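Local coordinates for probable porin (Pseudomonas aeruginosa, PDB 2Y0H), which probably forms a channel through the outer membrane for the passive uptake of small solutes, as a member of the OprD porin family, at residues Q199-G210 / R228-I239. Sequence-based numbering, arbitrary orientation.
Sequences QLKDIYRQHYLG and RYFDSGEDGAAI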
# COMPACT_ATOMS: atom_id res chain seq x y z
N GLN A 199 6.32 10.40 12.08
CA GLN A 199 6.07 10.68 13.49
C GLN A 199 4.60 10.92 13.75
O GLN A 199 4.06 11.94 13.35
CB GLN A 199 6.84 11.92 13.95
CG GLN A 199 6.46 12.38 15.36
CD GLN A 199 6.98 13.79 15.65
OE1 GLN A 199 6.78 14.70 14.85
NE2 GLN A 199 7.66 13.95 16.79
N LEU A 200 3.95 9.98 14.43
CA LEU A 200 2.58 10.20 14.87
C LEU A 200 2.74 10.85 16.23
O LEU A 200 3.08 10.18 17.20
CB LEU A 200 1.83 8.88 15.03
CG LEU A 200 0.35 8.85 14.64
CD1 LEU A 200 -0.42 7.72 15.32
CD2 LEU A 200 -0.32 10.18 14.83
N LYS A 201 2.53 12.17 16.27
CA LYS A 201 2.85 12.97 17.45
C LYS A 201 2.31 12.38 18.75
O LYS A 201 1.13 12.07 18.86
CB LYS A 201 2.35 14.40 17.29
CG LYS A 201 3.00 15.37 18.30
CD LYS A 201 2.36 16.75 18.26
CE LYS A 201 3.14 17.74 19.16
NZ LYS A 201 3.30 17.24 20.56
N ASP A 202 3.19 12.24 19.73
CA ASP A 202 2.87 11.63 21.02
C ASP A 202 2.56 10.13 21.04
O ASP A 202 2.20 9.59 22.08
CB ASP A 202 1.75 12.40 21.73
CG ASP A 202 2.25 13.69 22.30
OD1 ASP A 202 3.43 13.71 22.73
OD2 ASP A 202 1.47 14.67 22.31
N ILE A 203 2.72 9.46 19.91
CA ILE A 203 2.47 8.02 19.88
C ILE A 203 3.70 7.22 19.44
O ILE A 203 4.23 6.42 20.21
CB ILE A 203 1.23 7.68 19.02
CG1 ILE A 203 -0.01 8.27 19.68
CG2 ILE A 203 1.08 6.15 18.83
CD1 ILE A 203 -1.30 8.10 18.89
N TYR A 204 4.16 7.45 18.21
CA TYR A 204 5.36 6.77 17.73
C TYR A 204 6.18 7.56 16.70
O TYR A 204 5.68 8.52 16.09
CB TYR A 204 5.04 5.36 17.20
CG TYR A 204 4.45 5.30 15.79
CD1 TYR A 204 3.08 5.47 15.58
CD2 TYR A 204 5.27 5.07 14.69
CE1 TYR A 204 2.55 5.39 14.30
CE2 TYR A 204 4.74 5.00 13.41
CZ TYR A 204 3.38 5.16 13.22
OH TYR A 204 2.86 5.08 11.96
N ARG A 205 7.43 7.14 16.56
CA ARG A 205 8.40 7.65 15.58
C ARG A 205 8.90 6.46 14.79
O ARG A 205 9.11 5.40 15.35
CB ARG A 205 9.64 8.20 16.30
CG ARG A 205 9.53 9.53 16.92
CD ARG A 205 10.85 9.87 17.65
NE ARG A 205 10.65 11.08 18.44
CZ ARG A 205 11.45 12.14 18.42
NH1 ARG A 205 12.54 12.15 17.65
NH2 ARG A 205 11.15 13.19 19.16
N GLN A 206 9.18 6.65 13.51
CA GLN A 206 9.64 5.56 12.68
C GLN A 206 10.65 6.03 11.64
O GLN A 206 10.39 6.96 10.88
CB GLN A 206 8.43 4.94 11.98
CG GLN A 206 8.74 3.72 11.16
CD GLN A 206 7.47 3.00 10.74
OE1 GLN A 206 6.84 3.35 9.75
NE2 GLN A 206 7.08 1.99 11.51
N HIS A 207 11.81 5.38 11.61
CA HIS A 207 12.84 5.69 10.63
C HIS A 207 12.86 4.58 9.61
O HIS A 207 12.77 3.42 9.97
CB HIS A 207 14.24 5.79 11.27
CG HIS A 207 14.37 6.91 12.26
ND1 HIS A 207 14.83 8.16 11.92
CD2 HIS A 207 14.12 6.95 13.59
CE1 HIS A 207 14.84 8.93 12.99
NE2 HIS A 207 14.41 8.22 14.02
N TYR A 208 13.01 4.95 8.34
CA TYR A 208 13.04 3.99 7.26
C TYR A 208 14.27 4.19 6.42
O TYR A 208 14.61 5.32 6.06
CB TYR A 208 11.81 4.15 6.36
CG TYR A 208 11.93 3.43 5.03
CD1 TYR A 208 11.71 2.05 4.94
CD2 TYR A 208 12.25 4.12 3.86
CE1 TYR A 208 11.81 1.38 3.73
CE2 TYR A 208 12.34 3.44 2.63
CZ TYR A 208 12.13 2.07 2.59
OH TYR A 208 12.21 1.36 1.40
N LEU A 209 14.93 3.08 6.11
CA LEU A 209 16.04 3.09 5.17
C LEU A 209 15.82 2.03 4.10
O LEU A 209 15.59 0.86 4.41
CB LEU A 209 17.37 2.84 5.89
CG LEU A 209 18.56 3.24 5.04
CD1 LEU A 209 18.52 4.74 4.85
CD2 LEU A 209 19.89 2.81 5.68
N GLY A 210 15.88 2.44 2.84
CA GLY A 210 15.70 1.51 1.75
C GLY A 210 16.82 1.61 0.74
O GLY A 210 17.30 2.69 0.42
N ARG A 228 15.06 -3.28 2.87
CA ARG A 228 14.32 -2.30 3.67
C ARG A 228 14.56 -2.45 5.16
O ARG A 228 14.62 -3.55 5.70
CB ARG A 228 12.81 -2.40 3.39
CG ARG A 228 12.42 -2.19 1.96
CD ARG A 228 10.92 -2.34 1.76
NE ARG A 228 10.60 -2.46 0.35
CZ ARG A 228 9.38 -2.69 -0.12
NH1 ARG A 228 8.35 -2.80 0.72
NH2 ARG A 228 9.19 -2.80 -1.44
N TYR A 229 14.65 -1.31 5.85
CA TYR A 229 14.82 -1.33 7.29
C TYR A 229 13.98 -0.25 7.96
O TYR A 229 14.00 0.92 7.57
CB TYR A 229 16.30 -1.18 7.66
CG TYR A 229 16.58 -1.13 9.16
CD1 TYR A 229 16.43 -2.27 9.96
CD2 TYR A 229 17.01 0.04 9.78
CE1 TYR A 229 16.68 -2.22 11.33
CE2 TYR A 229 17.27 0.09 11.14
CZ TYR A 229 17.11 -1.04 11.91
OH TYR A 229 17.37 -0.99 13.26
N PHE A 230 13.23 -0.66 8.98
CA PHE A 230 12.46 0.30 9.75
C PHE A 230 12.88 0.20 11.21
O PHE A 230 13.03 -0.90 11.75
CB PHE A 230 10.97 -0.01 9.68
CG PHE A 230 10.32 0.20 8.32
CD1 PHE A 230 9.74 1.43 7.99
CD2 PHE A 230 10.20 -0.85 7.42
CE1 PHE A 230 9.10 1.60 6.77
CE2 PHE A 230 9.56 -0.68 6.18
CZ PHE A 230 9.01 0.54 5.85
N ASP A 231 13.04 1.34 11.86
CA ASP A 231 13.24 1.38 13.30
C ASP A 231 12.11 2.23 13.89
O ASP A 231 11.95 3.40 13.53
CB ASP A 231 14.61 2.01 13.60
CG ASP A 231 15.09 1.76 15.02
OD1 ASP A 231 14.30 1.95 15.96
OD2 ASP A 231 16.26 1.39 15.21
N SER A 232 11.33 1.64 14.80
CA SER A 232 10.15 2.27 15.38
C SER A 232 10.25 2.35 16.90
O SER A 232 10.52 1.36 17.57
CB SER A 232 8.89 1.45 15.04
OG SER A 232 8.61 1.44 13.65
N GLY A 233 10.01 3.53 17.45
CA GLY A 233 9.98 3.70 18.89
C GLY A 233 8.86 4.65 19.29
O GLY A 233 8.11 5.14 18.44
N GLU A 234 8.73 4.91 20.58
CA GLU A 234 7.67 5.76 21.07
C GLU A 234 8.00 7.20 20.74
O GLU A 234 9.13 7.52 20.40
CB GLU A 234 7.50 5.60 22.59
CG GLU A 234 8.62 6.22 23.41
CD GLU A 234 8.46 5.93 24.88
OE1 GLU A 234 8.25 4.74 25.22
OE2 GLU A 234 8.54 6.88 25.70
N ASP A 235 7.00 8.07 20.84
CA ASP A 235 7.23 9.49 20.65
C ASP A 235 6.50 10.29 21.73
O ASP A 235 5.37 9.96 22.08
CB ASP A 235 6.75 9.92 19.26
CG ASP A 235 6.88 11.42 19.04
OD1 ASP A 235 7.95 11.87 18.61
OD2 ASP A 235 5.91 12.16 19.31
N GLY A 236 7.15 11.33 22.24
CA GLY A 236 6.51 12.28 23.13
C GLY A 236 5.93 11.64 24.38
O GLY A 236 6.59 10.84 25.04
N ALA A 237 4.68 11.97 24.69
CA ALA A 237 4.00 11.42 25.88
C ALA A 237 3.75 9.92 25.75
O ALA A 237 3.47 9.25 26.73
CB ALA A 237 2.70 12.15 26.15
N ALA A 238 3.88 9.40 24.53
CA ALA A 238 3.71 7.97 24.31
C ALA A 238 2.36 7.48 24.87
O ALA A 238 2.31 6.57 25.68
CB ALA A 238 4.87 7.19 24.94
N ILE A 239 1.28 8.09 24.42
CA ILE A 239 -0.02 7.86 25.03
C ILE A 239 -0.61 6.48 24.78
O ILE A 239 -1.62 6.13 25.37
CB ILE A 239 -1.02 8.94 24.62
CG1 ILE A 239 -1.18 8.99 23.09
CG2 ILE A 239 -0.56 10.29 25.15
CD1 ILE A 239 -2.08 10.13 22.62
O HOH W 1 9.99 12.20 21.90
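Asp235 OD1 is gripped by two nitrogens. Gln199 NE2 reaches it at 2.8 Å in an almost straight bond (175°), from above the carboxylate plane, and Arg205 NE forms a bent, weak bond within a salt bridge. The other oxygen, OD2, takes the backbone N of Asp202 at 2.8 Å on its anti lone pair. Aspartate suits this buried place because its short side chain, with CG anti to the backbone N (chi1 176°), sets OD2 at that backbone N and OD1 between the side chains of Gln199 and Arg205. Asp202 answers in kind: its OD1 accepts Ala237 N at 2.9 Å, and its O accepts Ile239 N. Ala237 lies within a type II' turn from Asp235 to Ala238, and Ile239 follows directly. Gly236 suits its positive phi, and a CB there would clash with Asp202 OD1.

Next to the turns, the strands pair antiparallel from Arg205-Gly233 to Gly210-Arg228, one hairpin of the 18-stranded porin barrel, and Ile203 and Tyr204 form a classic beta bulge opposite Leu200. On one face, the amide of Gln206 can give N-H to both Ser232 OG, at 2.7 Å, and Pro275 O. Flat rings pack across the non-hydrogen-bonded pair Tyr208-Phe230: Tyr208 CD1 sits over one face of the Phe230 ring, 3.2 Å from Phe230 CE1, with planes at 44°. On the other face, His207 and Asp231 touch a bound C8E detergent molecule.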